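Mitotic checkpoint control protein kinase BUB1 (Drosophila melanogaster, PDB 6JKK) is a mitotic checkpoint kinase of the kinetochore, represented here by its kinase domain, which probably binds ATP and phosphorylates protein substrates. Local coordinates at residues Cys34-Val40 with Ala120-Ser126; Glu54-Lys60 with Tyr71-Lys77; Lys81-Glu87 with Ser127-Phe133. All coordinates share one frame; numbering follows the deposited sequence.

Interaction 1 of 3, residues Cys34-Val40 with Ala120-Ser126; sequences CQLVGHV and ALVGNNS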
loop_
_atom_site.group_PDB
_atom_site.type_symbol
_atom_site.label_atom_id
_atom_site.label_comp_id
_atom_site.label_asym_id
_atom_site.label_seq_id
_atom_site.Cartn_x
_atom_site.Cartn_y
_atom_site.Cartn_z
ATOM N N CYS A 34 10.949 -9.468 -18.595
ATOM C CA CYS A 34 11.603 -8.166 -18.618
ATOM C C CYS A 34 12.286 -7.999 -19.966
ATOM O O CYS A 34 12.995 -8.902 -20.419
ATOM C CB CYS A 34 12.645 -8.086 -17.504
ATOM S SG CYS A 34 13.588 -6.544 -17.454
ATOM N N GLN A 35 12.057 -6.862 -20.615
ATOM C CA GLN A 35 12.786 -6.547 -21.842
ATOM C C GLN A 35 13.637 -5.303 -21.653
ATOM O O GLN A 35 13.120 -4.222 -21.383
ATOM C CB GLN A 35 11.841 -6.355 -23.034
ATOM C CG GLN A 35 12.589 -5.975 -24.318
ATOM C CD GLN A 35 11.702 -5.956 -25.554
ATOM O OE1 GLN A 35 10.476 -5.923 -25.458
ATOM N NE2 GLN A 35 12.324 -5.976 -26.722
ATOM N N LEU A 36 14.948 -5.471 -21.782
ATOM C CA LEU A 36 15.864 -4.339 -21.853
ATOM C C LEU A 36 15.804 -3.690 -23.233
ATOM O O LEU A 36 15.873 -4.380 -24.250
ATOM C CB LEU A 36 17.295 -4.795 -21.559
ATOM C CG LEU A 36 17.869 -4.468 -20.182
ATOM C CD1 LEU A 36 16.932 -4.906 -19.084
ATOM C CD2 LEU A 36 19.230 -5.119 -20.013
ATOM N N VAL A 37 15.673 -2.365 -23.267
ATOM C CA VAL A 37 15.730 -1.621 -24.528
ATOM C C VAL A 37 16.609 -0.385 -24.370
ATOM O O VAL A 37 16.911 0.032 -23.250
ATOM C CB VAL A 37 14.324 -1.170 -25.009
ATOM C CG1 VAL A 37 13.433 -2.368 -25.322
ATOM C CG2 VAL A 37 13.662 -0.256 -23.973
ATOM N N GLY A 38 17.020 0.201 -25.490
ATOM C CA GLY A 38 17.789 1.426 -25.442
ATOM C C GLY A 38 16.910 2.563 -24.955
ATOM O O GLY A 38 17.197 3.200 -23.938
ATOM N N HIS A 39 15.814 2.802 -25.667
ATOM C CA HIS A 39 14.981 3.966 -25.386
ATOM C C HIS A 39 13.517 3.588 -25.217
ATOM O O HIS A 39 12.920 2.980 -26.110
ATOM C CB HIS A 39 15.117 5.001 -26.504
ATOM C CG HIS A 39 14.300 6.240 -26.280
ATOM N ND1 HIS A 39 14.623 7.179 -25.325
ATOM C CD2 HIS A 39 13.171 6.687 -26.883
ATOM C CE1 HIS A 39 13.732 8.157 -25.352
ATOM N NE2 HIS A 39 12.840 7.882 -26.286
ATOM N N VAL A 40 12.945 3.955 -24.071
ATOM C CA VAL A 40 11.531 3.738 -23.808
ATOM C C VAL A 40 10.775 5.007 -24.174
ATOM O O VAL A 40 11.105 6.086 -23.675
ATOM C CB VAL A 40 11.293 3.419 -22.317
ATOM C CG1 VAL A 40 9.820 3.520 -21.968
ATOM C CG2 VAL A 40 11.820 2.038 -21.976
ATOM N N ALA A 120 7.984 -5.922 -17.599
ATOM C CA ALA A 120 8.836 -4.760 -17.365
ATOM C C ALA A 120 9.562 -4.362 -18.636
ATOM O O ALA A 120 10.263 -5.169 -19.243
ATOM C CB ALA A 120 9.849 -5.050 -16.253
ATOM N N LEU A 121 9.394 -3.108 -19.037
ATOM C CA LEU A 121 10.163 -2.572 -20.146
ATOM C C LEU A 121 11.157 -1.599 -19.533
ATOM O O LEU A 121 10.766 -0.597 -18.927
ATOM C CB LEU A 121 9.239 -1.861 -21.132
ATOM C CG LEU A 121 9.816 -1.406 -22.468
ATOM C CD1 LEU A 121 10.275 -2.609 -23.284
ATOM C CD2 LEU A 121 8.785 -0.586 -23.235
ATOM N N VAL A 122 12.442 -1.914 -19.663
ATOM C CA VAL A 122 13.490 -1.173 -18.965
ATOM C C VAL A 122 14.500 -0.548 -19.932
ATOM O O VAL A 122 15.327 -1.247 -20.521
ATOM C CB VAL A 122 14.213 -2.093 -17.956
ATOM C CG1 VAL A 122 15.289 -1.333 -17.227
ATOM C CG2 VAL A 122 13.212 -2.672 -16.961
ATOM N N GLY A 123 14.427 0.772 -20.095
ATOM C CA GLY A 123 15.324 1.471 -20.994
ATOM C C GLY A 123 16.416 2.213 -20.255
ATOM O O GLY A 123 16.448 2.217 -19.021
ATOM N N ASN A 124 17.311 2.839 -21.010
ATOM C CA ASN A 124 18.372 3.643 -20.424
ATOM C C ASN A 124 17.765 4.809 -19.636
ATOM O O ASN A 124 18.297 5.225 -18.609
ATOM C CB ASN A 124 19.286 4.208 -21.516
ATOM C CG ASN A 124 19.856 3.138 -22.445
ATOM O OD1 ASN A 124 20.070 1.992 -22.053
ATOM N ND2 ASN A 124 20.117 3.528 -23.686
ATOM N N ASN A 125 16.632 5.304 -20.130
ATOM C CA ASN A 125 16.034 6.557 -19.682
ATOM C C ASN A 125 14.882 6.397 -18.697
ATOM O O ASN A 125 14.670 7.248 -17.823
ATOM C CB ASN A 125 15.504 7.301 -20.906
ATOM C CG ASN A 125 14.444 6.494 -21.666
ATOM O OD1 ASN A 125 14.628 5.301 -21.947
ATOM N ND2 ASN A 125 13.324 7.142 -21.982
ATOM N N SER A 126 14.116 5.323 -18.854
ATOM C CA SER A 126 12.902 5.147 -18.075
ATOM C C SER A 126 12.477 3.697 -18.073
ATOM O O SER A 126 12.940 2.891 -18.892
ATOM C CB SER A 126 11.764 5.995 -18.646
ATOM O OG SER A 126 11.560 5.714 -20.019
#
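With chi1 at 60°, Asn125 tucks CG between its own backbone N and carbonyl carbon, and this presents the carboxamide to the backbone of Val40. Both ends of the amide are used. OD1 takes the Val40 N-H at 3.0 Å on a lone pair, nearly straight at 179°, while ND2 donates to Val40 O, again at 3.0 Å and within the amide plane. The paired bonds fix the flip of the amide. Val40 turns its side chain to the other segment: CG2, beside the backbone N, lies 3.5 Å from Gly123 N and 4.0 Å from Leu121 CG. A side chain on Gly123 would run into that methyl. Ser126 OG, 3.3 Å from Val40 CB, is buried with no polar partner in the model. Further back the strands run parallel, with Gln35 N donating to Ala120 O, Val122 N to Gln35 O and Val37 N to Val122 O. Cys34 SG meets Val122 CG2 at 3.9 Å, and the Val37 side chain crosses that of Leu121 at about a right angle, CG1 against CD1. Strand 34-36 thus edges the sheet beside strand 119-122; helix 92-104 covers the Cys34 and Ala120 side through Phe95, and Val40 reaches strands 80-87 and 127-132 at Gln86 and Val128.

Interaction 2 of 3, residues Glu54-Lys60 with Tyr71-Lys77; sequences EKFEVSK and YVGKHLK
Glu54 and His75 meet through one short hydrogen bond, His75 NE2 to Glu54 OE2 at 2.7 Å. The oxygen lies in the imidazole plane and offers its anti lone pair, with the carboxylate turned 46° from the ring. The same OE2 also takes a weak bond from Lys77 NZ at 3.3 Å, part of a salt bridge, so one carboxylate oxygen serves two donors. The bend of the glutamate at chi2 (-60°) brings the carboxylate round to the histidine. Next to this, Lys55 O accepts a weak bond from Leu76 N and a hydrogen bond from a water, which in turn accepts from Lys77 N at 2.8 Å; the water thereby supplies a partner for an amide just past the strand end. Glu57 and Lys74 exchange two backbone bonds, N to O each way. Beyond them, Val72 O accepts from both Ser59 N, at 2.9 Å, and Lys60 N, at 3.3 Å, and Lys60 O is repaid by Val72 N. Two consecutive residues facing one make this a classic beta bulge. Carbon atoms fill in between: His75 CD2 sits over one face of the Phe56 ring, 3.6 Å from CE2, and Leu76 CD2 lies 3.5 Å from Glu57 CG. At Gly73, where CA approaches Glu57 O to 3.0 Å, a CB would collide with that oxygen. Strands 54-64 and 68-75 form an antiparallel beta hairpin, the arrangement of the first two canonical strands (beta1 and beta2) of a protein kinase N-lobe, whose connecting turn is the glycine-rich loop.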
loop_
_atom_site.group_PDB
_atom_site.type_symbol
_atom_site.label_atom_id
_atom_site.label_comp_id
_atom_site.label_asym_id
_atom_site.label_seq_id
_atom_site.Cartn_x
_atom_site.Cartn_y
_atom_site.Cartn_z
ATOM N N GLU A 54 4.336 -9.826 -26.226
ATOM C CA GLU A 54 3.069 -9.368 -25.670
ATOM C C GLU A 54 2.732 -7.945 -26.106
ATOM O O GLU A 54 3.551 -7.034 -25.960
ATOM C CB GLU A 54 3.110 -9.472 -24.147
ATOM C CG GLU A 54 3.666 -10.805 -23.655
ATOM C CD GLU A 54 2.856 -11.996 -24.138
ATOM O OE1 GLU A 54 3.466 -13.029 -24.490
ATOM O OE2 GLU A 54 1.610 -11.907 -24.156
ATOM N N LYS A 55 1.531 -7.761 -26.655
ATOM C CA LYS A 55 1.077 -6.441 -27.095
ATOM C C LYS A 55 0.000 -5.875 -26.170
ATOM O O LYS A 55 -0.878 -6.604 -25.700
ATOM C CB LYS A 55 0.562 -6.484 -28.538
ATOM C CG LYS A 55 -0.079 -5.173 -28.999
ATOM C CD LYS A 55 -0.566 -5.245 -30.432
ATOM C CE LYS A 55 0.594 -5.284 -31.398
ATOM N NZ LYS A 55 0.136 -5.174 -32.814
ATOM N N PHE A 56 0.082 -4.576 -25.904
ATOM C CA PHE A 56 -0.842 -3.923 -24.989
ATOM C C PHE A 56 -1.468 -2.709 -25.656
ATOM O O PHE A 56 -0.804 -2.000 -26.406
ATOM C CB PHE A 56 -0.102 -3.467 -23.730
ATOM C CG PHE A 56 0.523 -4.585 -22.953
ATOM C CD1 PHE A 56 1.754 -5.109 -23.333
ATOM C CD2 PHE A 56 -0.113 -5.104 -21.837
ATOM C CE1 PHE A 56 2.337 -6.143 -22.613
ATOM C CE2 PHE A 56 0.458 -6.135 -21.105
ATOM C CZ PHE A 56 1.686 -6.654 -21.492
ATOM N N GLU A 57 -2.752 -2.485 -25.402
ATOM C CA GLU A 57 -3.369 -1.206 -25.738
ATOM C C GLU A 57 -2.972 -0.260 -24.620
ATOM O O GLU A 57 -3.003 -0.647 -23.454
ATOM C CB GLU A 57 -4.893 -1.312 -25.729
ATOM C CG GLU A 57 -5.529 -2.058 -26.884
ATOM C CD GLU A 57 -7.028 -2.221 -26.679
ATOM O OE1 GLU A 57 -7.503 -1.886 -25.570
ATOM O OE2 GLU A 57 -7.721 -2.682 -27.610
ATOM N N VAL A 58 -2.574 0.960 -24.965
ATOM C CA VAL A 58 -2.402 2.014 -23.967
ATOM C C VAL A 58 -3.576 2.969 -24.155
ATOM O O VAL A 58 -3.653 3.659 -25.167
ATOM C CB VAL A 58 -1.069 2.761 -24.140
ATOM C CG1 VAL A 58 -0.911 3.815 -23.050
ATOM C CG2 VAL A 58 0.097 1.783 -24.100
ATOM N N SER A 59 -4.494 3.000 -23.191
ATOM C CA SER A 59 -5.782 3.660 -23.409
ATOM C C SER A 59 -5.875 5.091 -22.875
ATOM O O SER A 59 -5.849 6.051 -23.653
ATOM C CB SER A 59 -6.933 2.802 -22.865
ATOM O OG SER A 59 -6.975 1.540 -23.515
ATOM N N LYS A 60 -5.989 5.225 -21.557
ATOM C CA LYS A 60 -6.285 6.514 -20.935
ATOM C C LYS A 60 -5.308 6.896 -19.821
ATOM O O LYS A 60 -4.808 6.042 -19.087
ATOM C CB LYS A 60 -7.724 6.517 -20.405
ATOM C CG LYS A 60 -8.770 6.473 -21.515
ATOM C CD LYS A 60 -10.192 6.647 -20.993
ATOM C CE LYS A 60 -10.740 5.383 -20.341
ATOM N NZ LYS A 60 -12.218 5.491 -20.106
ATOM N N TYR A 71 -0.989 4.916 -16.819
ATOM C CA TYR A 71 -2.004 4.765 -17.857
ATOM C C TYR A 71 -2.741 3.452 -17.660
ATOM O O TYR A 71 -2.166 2.486 -17.154
ATOM C CB TYR A 71 -1.351 4.792 -19.245
ATOM C CG TYR A 71 -1.109 6.189 -19.775
ATOM C CD1 TYR A 71 -0.009 6.933 -19.360
ATOM C CD2 TYR A 71 -1.988 6.766 -20.686
ATOM C CE1 TYR A 71 0.202 8.221 -19.836
ATOM C CE2 TYR A 71 -1.780 8.046 -21.173
ATOM C CZ TYR A 71 -0.685 8.768 -20.742
ATOM O OH TYR A 71 -0.480 10.045 -21.220
ATOM N N VAL A 72 -4.017 3.421 -18.036
ATOM C CA VAL A 72 -4.766 2.167 -18.030
ATOM C C VAL A 72 -4.765 1.630 -19.458
ATOM O O VAL A 72 -4.843 2.401 -20.420
ATOM C CB VAL A 72 -6.207 2.340 -17.477
ATOM C CG1 VAL A 72 -6.937 3.455 -18.200
ATOM C CG2 VAL A 72 -6.989 1.032 -17.567
ATOM N N GLY A 73 -4.626 0.314 -19.600
ATOM C CA GLY A 73 -4.635 -0.302 -20.912
ATOM C C GLY A 73 -5.154 -1.723 -20.848
ATOM O O GLY A 73 -5.929 -2.070 -19.949
ATOM N N LYS A 74 -4.740 -2.550 -21.800
ATOM C CA LYS A 74 -5.176 -3.940 -21.798
ATOM C C LYS A 74 -4.198 -4.856 -22.510
ATOM O O LYS A 74 -3.718 -4.542 -23.598
ATOM C CB LYS A 74 -6.564 -4.070 -22.435
ATOM C CG LYS A 74 -7.091 -5.504 -22.491
ATOM C CD LYS A 74 -8.513 -5.551 -23.032
ATOM C CE LYS A 74 -9.467 -4.773 -22.143
ATOM N NZ LYS A 74 -10.847 -4.722 -22.713
ATOM N N HIS A 75 -3.902 -5.986 -21.873
ATOM C CA HIS A 75 -3.171 -7.074 -22.509
ATOM C C HIS A 75 -4.134 -7.774 -23.469
ATOM O O HIS A 75 -5.063 -8.460 -23.037
ATOM C CB HIS A 75 -2.660 -8.049 -21.443
ATOM C CG HIS A 75 -1.794 -9.149 -21.982
ATOM N ND1 HIS A 75 -2.013 -10.475 -21.684
ATOM C CD2 HIS A 75 -0.706 -9.115 -22.786
ATOM C CE1 HIS A 75 -1.098 -11.217 -22.288
ATOM N NE2 HIS A 75 -0.295 -10.416 -22.963
ATOM N N LEU A 76 -3.921 -7.576 -24.767
ATOM C CA LEU A 76 -4.855 -8.033 -25.797
ATOM C C LEU A 76 -5.142 -9.543 -25.775
ATOM O O LEU A 76 -6.288 -9.970 -25.944
ATOM C CB LEU A 76 -4.349 -7.605 -27.176
ATOM C CG LEU A 76 -4.307 -6.091 -27.360
ATOM C CD1 LEU A 76 -3.738 -5.687 -28.709
ATOM C CD2 LEU A 76 -5.704 -5.549 -27.202
ATOM N N LYS A 77 -4.096 -10.337 -25.566
ATOM C CA LYS A 77 -4.208 -11.795 -25.557
ATOM C C LYS A 77 -5.119 -12.264 -24.425
ATOM O O LYS A 77 -5.990 -13.119 -24.616
ATOM C CB LYS A 77 -2.814 -12.417 -25.411
ATOM C CG LYS A 77 -2.750 -13.925 -25.587
ATOM C CD LYS A 77 -1.303 -14.387 -25.736
ATOM C CE LYS A 77 -0.634 -13.759 -26.959
ATOM N NZ LYS A 77 0.857 -13.740 -26.842
HETATM O O HOH W 1 -1.477 -9.571 -26.030
#

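Interaction 3 of 3, residues Lys81-Glu87 with Ser127-Phe133; sequences KVALKQE and SVYISEF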
loop_
_atom_site.group_PDB
_atom_site.type_symbol
_atom_site.label_atom_id
_atom_site.label_comp_id
_atom_site.label_asym_id
_atom_site.label_seq_id
_atom_site.Cartn_x
_atom_site.Cartn_y
_atom_site.Cartn_z
ATOM N N LYS A 81 -7.124 -6.176 -18.042
ATOM C CA LYS A 81 -6.918 -4.740 -17.897
ATOM C C LYS A 81 -5.684 -4.483 -17.050
ATOM O O LYS A 81 -5.559 -5.021 -15.947
ATOM C CB LYS A 81 -8.123 -4.086 -17.228
ATOM C CG LYS A 81 -9.208 -3.618 -18.179
ATOM C CD LYS A 81 -10.056 -2.558 -17.497
ATOM C CE LYS A 81 -11.405 -2.404 -18.167
ATOM N NZ LYS A 81 -12.238 -1.372 -17.484
ATOM N N VAL A 82 -4.780 -3.653 -17.558
ATOM C CA VAL A 82 -3.516 -3.422 -16.872
ATOM C C VAL A 82 -3.284 -1.943 -16.558
ATOM O O VAL A 82 -3.867 -1.057 -17.193
ATOM C CB VAL A 82 -2.326 -3.990 -17.696
ATOM C CG1 VAL A 82 -2.462 -5.497 -17.873
ATOM C CG2 VAL A 82 -2.238 -3.313 -19.056
ATOM N N ALA A 83 -2.450 -1.684 -15.556
ATOM C CA ALA A 83 -1.946 -0.340 -15.314
ATOM C C ALA A 83 -0.537 -0.299 -15.860
ATOM O O ALA A 83 0.247 -1.224 -15.622
ATOM C CB ALA A 83 -1.927 -0.032 -13.832
ATOM N N LEU A 84 -0.211 0.766 -16.582
ATOM C CA LEU A 84 1.150 0.955 -17.062
ATOM C C LEU A 84 1.770 2.126 -16.320
ATOM O O LEU A 84 1.282 3.257 -16.411
ATOM C CB LEU A 84 1.167 1.193 -18.579
ATOM C CG LEU A 84 0.452 0.111 -19.395
ATOM C CD1 LEU A 84 -0.891 0.608 -19.870
ATOM C CD2 LEU A 84 1.281 -0.372 -20.578
ATOM N N LYS A 85 2.834 1.851 -15.572
ATOM C CA LYS A 85 3.488 2.889 -14.785
ATOM C C LYS A 85 4.852 3.211 -15.358
ATOM O O LYS A 85 5.741 2.347 -15.412
ATOM C CB LYS A 85 3.638 2.446 -13.328
ATOM C CG LYS A 85 4.330 3.476 -12.443
ATOM C CD LYS A 85 4.495 2.942 -11.029
ATOM C CE LYS A 85 5.182 3.946 -10.121
ATOM N NZ LYS A 85 5.144 3.467 -8.706
ATOM N N GLN A 86 5.007 4.459 -15.787
ATOM C CA GLN A 86 6.255 4.922 -16.369
ATOM C C GLN A 86 6.977 5.833 -15.392
ATOM O O GLN A 86 6.352 6.688 -14.754
ATOM C CB GLN A 86 5.975 5.686 -17.658
ATOM C CG GLN A 86 7.242 6.176 -18.361
ATOM C CD GLN A 86 7.010 6.475 -19.826
ATOM O OE1 GLN A 86 6.169 7.303 -20.182
ATOM N NE2 GLN A 86 7.747 5.786 -20.688
ATOM N N GLU A 87 8.286 5.654 -15.254
ATOM C CA GLU A 87 9.046 6.538 -14.377
ATOM C C GLU A 87 10.422 6.874 -14.935
ATOM O O GLU A 87 11.090 6.020 -15.521
ATOM C CB GLU A 87 9.167 5.943 -12.969
ATOM C CG GLU A 87 9.901 6.850 -11.983
ATOM C CD GLU A 87 9.880 6.325 -10.560
ATOM O OE1 GLU A 87 9.082 5.408 -10.267
ATOM O OE2 GLU A 87 10.667 6.836 -9.736
ATOM N N SER A 127 11.599 3.371 -17.131
ATOM C CA SER A 127 11.022 2.043 -17.022
ATOM C C SER A 127 9.520 2.157 -17.241
ATOM O O SER A 127 8.929 3.220 -17.015
ATOM C CB SER A 127 11.291 1.458 -15.631
ATOM O OG SER A 127 10.939 2.379 -14.603
ATOM N N VAL A 128 8.913 1.069 -17.704
ATOM C CA VAL A 128 7.462 0.942 -17.692
ATOM C C VAL A 128 7.146 -0.395 -17.051
ATOM O O VAL A 128 7.588 -1.434 -17.537
ATOM C CB VAL A 128 6.842 0.992 -19.104
ATOM C CG1 VAL A 128 5.371 0.619 -19.039
ATOM C CG2 VAL A 128 6.998 2.388 -19.725
ATOM N N TYR A 129 6.413 -0.359 -15.940
ATOM C CA TYR A 129 5.987 -1.571 -15.249
ATOM C C TYR A 129 4.488 -1.789 -15.443
ATOM O O TYR A 129 3.674 -0.879 -15.244
ATOM C CB TYR A 129 6.341 -1.492 -13.756
ATOM C CG TYR A 129 7.836 -1.428 -13.512
ATOM C CD1 TYR A 129 8.697 -2.324 -14.140
ATOM C CD2 TYR A 129 8.385 -0.463 -12.677
ATOM C CE1 TYR A 129 10.061 -2.265 -13.930
ATOM C CE2 TYR A 129 9.746 -0.393 -12.466
ATOM C CZ TYR A 129 10.579 -1.294 -13.097
ATOM O OH TYR A 129 11.936 -1.225 -12.882
ATOM N N ILE A 130 4.131 -3.005 -15.837
ATOM C CA ILE A 130 2.750 -3.358 -16.121
ATOM C C ILE A 130 2.203 -4.272 -15.023
ATOM O O ILE A 130 2.753 -5.352 -14.774
ATOM C CB ILE A 130 2.654 -4.063 -17.484
ATOM C CG1 ILE A 130 3.146 -3.111 -18.582
ATOM C CG2 ILE A 130 1.226 -4.505 -17.753
ATOM C CD1 ILE A 130 3.223 -3.715 -19.986
ATOM N N SER A 131 1.130 -3.834 -14.366
ATOM C CA SER A 131 0.499 -4.611 -13.290
ATOM C C SER A 131 -1.024 -4.624 -13.459
ATOM O O SER A 131 -1.551 -3.966 -14.344
ATOM C CB SER A 131 0.878 -4.043 -11.919
ATOM O OG SER A 131 0.520 -2.671 -11.820
ATOM N N GLU A 132 -1.737 -5.359 -12.610
ATOM C CA GLU A 132 -3.191 -5.483 -12.777
ATOM C C GLU A 132 -3.943 -4.189 -12.465
ATOM O O GLU A 132 -3.642 -3.510 -11.481
ATOM C CB GLU A 132 -3.745 -6.627 -11.913
ATOM C CG GLU A 132 -5.232 -6.894 -12.140
ATOM C CD GLU A 132 -5.772 -8.037 -11.301
ATOM O OE1 GLU A 132 -4.993 -8.633 -10.529
ATOM O OE2 GLU A 132 -6.981 -8.329 -11.414
ATOM N N PHE A 133 -4.928 -3.865 -13.305
ATOM C CA PHE A 133 -5.794 -2.710 -13.097
ATOM C C PHE A 133 -7.045 -3.132 -12.336
ATOM O O PHE A 133 -7.590 -4.211 -12.580
ATOM C CB PHE A 133 -6.194 -2.125 -14.449
ATOM C CG PHE A 133 -6.996 -0.853 -14.357
ATOM C CD1 PHE A 133 -8.374 -0.872 -14.525
ATOM C CD2 PHE A 133 -6.367 0.364 -14.119
ATOM C CE1 PHE A 133 -9.114 0.297 -14.452
ATOM C CE2 PHE A 133 -7.099 1.539 -14.044
ATOM C CZ PHE A 133 -8.474 1.506 -14.212
HETATM O O HOH W 2 8.222 2.633 -14.094
#
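Lys85, the predicted ATP-binding lysine, lies on the antiparallel strand pair that lines the nucleotide side of the kinase N-lobe. It is locked in register with Tyr129 by two backbone bonds, Lys85 N to Tyr129 O at 2.9 Å and Tyr129 N to Lys85 O at 2.8 Å. Ala83 with Ser131 and Glu87 with Ser127 repeat the exchange, and Phe133 N reaches Lys81 O. A fully extended chain (chi1 179°) carries Lys85 NZ away from Tyr129 to salt bridges with Glu94 and Asp207. On the opposite face, Leu84 and Ile130 lie side by side, CD2 to CG1 3.9 Å, and Ile130 CG2 touches Val82 CB at 3.6 Å. Gln86 lays its extended chain across Val128, NE2 being 3.6 Å from CG2, while its amide bonds to the backbone of Lys41 and Leu43. An alanine here would remove that amide and is likely to leave Lys41 O and Leu43 N without these partners and uncover the Val128 methyl. Phe133 stands just past the end of strand 127-132, CD1 3.8 Å from Lys81 CD, with Ala83 CB near its ring edge. The lysine bridged to the glutamate of helix 92-104 is the pairing seen in active-like protein kinases, with strand 127-132 running on to the hinge.

Overall arrangement
All three contacts lie in one mixed sheet of the kinase N-lobe, on the same side of the chain's centre. Interaction 1 forms one edge. Its strand 119-122 neighbours strand 127-132 of interaction 3, and strand 80-87 then neighbours strand 68-75 of interaction 2. The centres of interactions 2 and 3 are about 9 Å apart, those of 1 and 3 about 13 Å, and those of 1 and 2 about 17 Å, without touch. Along the chain, interaction 2 is nested inside the loop closed by interaction 1 and closes before interaction 3 opens, while 1 and 3 interlace. Residues 34-40, from near the start of the modelled chain, thus join the sheet that carries the predicted ATP-binding lysine.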